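Tryptophanyl-tRNA synthetase (Campylobacter jejuni subsp. jejuni, PDB 3TZL) probably catalyses the ATP-dependent attachment of tryptophan to its cognate tRNA, acting as a homodimeric class I aminoacyl-tRNA synthetase. Local coordinates at residues V78-S83 against L136-R141. Residues are numbered along the deposited sequence; the frame is centred on the assembly and turned at random.
Sequences VFWLQS and LLFDTR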
loop_
_atom_site.group_PDB
_atom_site.type_symbol
_atom_site.label_atom_id
_atom_site.label_comp_id
_atom_site.label_asym_id
_atom_site.label_seq_id
_atom_site.Cartn_x
_atom_site.Cartn_y
_atom_site.Cartn_z
ATOM N N VAL B 78 -5.989 -0.011 -23.816
ATOM C CA VAL B 78 -5.459 0.861 -22.774
ATOM C C VAL B 78 -4.243 0.186 -22.191
ATOM O O VAL B 78 -4.347 -0.888 -21.609
ATOM C CB VAL B 78 -6.510 1.200 -21.709
ATOM C CG1 VAL B 78 -5.907 2.037 -20.601
ATOM C CG2 VAL B 78 -7.694 1.937 -22.372
ATOM N N PHE B 79 -3.082 0.808 -22.399
ATOM C CA PHE B 79 -1.801 0.194 -22.082
ATOM C C PHE B 79 -0.907 1.144 -21.292
ATOM O O PHE B 79 -0.510 2.187 -21.790
ATOM C CB PHE B 79 -1.108 -0.215 -23.376
ATOM C CG PHE B 79 0.249 -0.826 -23.177
ATOM C CD1 PHE B 79 0.381 -2.088 -22.619
ATOM C CD2 PHE B 79 1.393 -0.146 -23.574
ATOM C CE1 PHE B 79 1.633 -2.660 -22.445
ATOM C CE2 PHE B 79 2.651 -0.718 -23.409
ATOM C CZ PHE B 79 2.767 -1.979 -22.843
ATOM N N TRP B 80 -0.574 0.766 -20.067
ATOM C CA TRP B 80 0.138 1.677 -19.195
ATOM C C TRP B 80 1.066 0.944 -18.249
ATOM O O TRP B 80 1.073 -0.276 -18.190
ATOM C CB TRP B 80 -0.849 2.575 -18.418
ATOM C CG TRP B 80 -1.561 1.929 -17.265
ATOM C CD1 TRP B 80 -1.289 2.098 -15.939
ATOM C CD2 TRP B 80 -2.680 1.026 -17.333
ATOM N NE1 TRP B 80 -2.165 1.356 -15.178
ATOM C CE2 TRP B 80 -3.024 0.686 -16.011
ATOM C CE3 TRP B 80 -3.414 0.467 -18.386
ATOM C CZ2 TRP B 80 -4.079 -0.180 -15.710
ATOM C CZ3 TRP B 80 -4.459 -0.394 -18.085
ATOM C CH2 TRP B 80 -4.779 -0.711 -16.757
ATOM N N LEU B 81 1.888 1.722 -17.560
ATOM C CA LEU B 81 2.826 1.231 -16.564
ATOM C C LEU B 81 2.146 1.413 -15.212
ATOM O O LEU B 81 1.738 2.513 -14.866
ATOM C CB LEU B 81 4.103 2.063 -16.615
ATOM C CG LEU B 81 5.230 1.765 -15.627
ATOM C CD1 LEU B 81 5.807 0.414 -15.945
ATOM C CD2 LEU B 81 6.301 2.849 -15.738
ATOM N N GLN B 82 2.025 0.332 -14.463
ATOM C CA GLN B 82 1.184 0.297 -13.269
ATOM C C GLN B 82 1.406 1.484 -12.327
ATOM O O GLN B 82 0.464 2.133 -11.884
ATOM C CB GLN B 82 1.476 -0.993 -12.521
ATOM C CG GLN B 82 0.558 -1.266 -11.355
ATOM C CD GLN B 82 1.016 -2.471 -10.602
ATOM O OE1 GLN B 82 2.174 -2.887 -10.733
ATOM N NE2 GLN B 82 0.117 -3.067 -9.834
ATOM N N SER B 83 2.665 1.770 -12.046
ATOM C CA SER B 83 3.047 2.852 -11.145
ATOM C C SER B 83 2.749 4.275 -11.640
ATOM O O SER B 83 2.989 5.232 -10.905
ATOM C CB SER B 83 4.532 2.734 -10.845
ATOM O OG SER B 83 5.282 3.034 -12.003
ATOM N N LEU B 136 -10.044 -4.483 -9.476
ATOM C CA LEU B 136 -11.285 -3.816 -9.057
ATOM C C LEU B 136 -11.347 -2.345 -9.428
ATOM O O LEU B 136 -12.425 -1.816 -9.685
ATOM C CB LEU B 136 -11.499 -3.954 -7.542
ATOM C CG LEU B 136 -11.596 -5.377 -6.997
ATOM C CD1 LEU B 136 -11.861 -5.416 -5.492
ATOM C CD2 LEU B 136 -12.650 -6.152 -7.743
ATOM N N LEU B 137 -10.200 -1.677 -9.397
ATOM C CA LEU B 137 -10.111 -0.254 -9.751
ATOM C C LEU B 137 -10.750 0.040 -11.114
ATOM O O LEU B 137 -11.418 1.056 -11.277
ATOM C CB LEU B 137 -8.647 0.219 -9.729
ATOM C CG LEU B 137 -8.289 1.694 -9.995
ATOM C CD1 LEU B 137 -8.995 2.677 -9.039
ATOM C CD2 LEU B 137 -6.790 1.879 -9.914
ATOM N N PHE B 138 -10.606 -0.884 -12.062
ATOM C CA PHE B 138 -11.070 -0.672 -13.441
ATOM C C PHE B 138 -12.364 -1.368 -13.849
ATOM O O PHE B 138 -12.679 -1.425 -15.030
ATOM C CB PHE B 138 -9.941 -1.025 -14.409
ATOM C CG PHE B 138 -8.698 -0.247 -14.139
ATOM C CD1 PHE B 138 -8.591 1.068 -14.556
ATOM C CD2 PHE B 138 -7.670 -0.798 -13.419
ATOM C CE1 PHE B 138 -7.467 1.804 -14.282
ATOM C CE2 PHE B 138 -6.541 -0.057 -13.125
ATOM C CZ PHE B 138 -6.443 1.250 -13.553
ATOM N N ASP B 139 -13.122 -1.855 -12.868
ATOM C CA ASP B 139 -14.347 -2.601 -13.122
ATOM C C ASP B 139 -14.162 -3.766 -14.103
ATOM O O ASP B 139 -15.025 -4.018 -14.939
ATOM C CB ASP B 139 -15.486 -1.684 -13.586
ATOM C CG ASP B 139 -16.102 -0.899 -12.439
ATOM O OD1 ASP B 139 -16.891 -1.483 -11.661
ATOM O OD2 ASP B 139 -15.789 0.300 -12.308
ATOM N N THR B 140 -13.039 -4.465 -13.965
ATOM C CA THR B 140 -12.731 -5.639 -14.767
ATOM C C THR B 140 -13.816 -6.698 -14.685
ATOM O O THR B 140 -14.240 -7.072 -13.596
ATOM C CB THR B 140 -11.441 -6.280 -14.266
ATOM O OG1 THR B 140 -10.402 -5.303 -14.262
ATOM C CG2 THR B 140 -11.050 -7.456 -15.164
ATOM N N ARG B 141 -14.278 -7.179 -15.834
ATOM C CA ARG B 141 -15.177 -8.332 -15.863
ATOM C C ARG B 141 -14.410 -9.651 -15.984
ATOM O O ARG B 141 -14.802 -10.655 -15.402
ATOM C CB ARG B 141 -16.175 -8.214 -17.015
ATOM C CG ARG B 141 -17.204 -7.124 -16.820
ATOM C CD ARG B 141 -18.453 -7.699 -16.205
ATOM N NE ARG B 141 -19.159 -8.531 -17.169
ATOM C CZ ARG B 141 -20.393 -8.996 -17.003
ATOM N NH1 ARG B 141 -20.953 -9.744 -17.952
ATOM N NH2 ARG B 141 -21.067 -8.710 -15.891
#
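In the nucleotide-binding fold of this class I synthetase, an aromatic pair, W80 and F138, joins the parallel-sheet strand 78-81 to the turn that follows helix 122-137. The contact is apolar: W80 CZ2 lies 3.5 Å from F138 CZ and 3.6 Å from F138 CE2, and no hydrogen bond joins the segments. The two side chains arrive from opposite directions. W80 CH2, on the benzo ring of the indole, lies over one face of the phenyl, 4.0 Å above its plane and offset toward the rim. With the six-membered ring of W80 and the F138 ring at 58° and their centroids 5.0 Å apart, the rings meet obliquely. Within its own segment, F138 has L137 CG 3.9 Å above the other face, so each face of the phenyl has a neighbour, both displaced toward the rim. Its CB already points toward the strand, and chi1 of -57°, with CG beside the backbone N and anti to the carbonyl carbon, helps carry the ring to W80. A305 of helix 291-320 packs on both aromatics. W80 also meets the ring of F40, and Q82 NE2 hydrogen-bonds D134 OD1; F40 and D134 both line the tryptophan pocket, so W80 sits in its second shell. With the F138 side chain about 8 Å from the bound tryptophan, this buried pair ties sheet to turn within the Rossmann-like catalytic domain of class I synthetases.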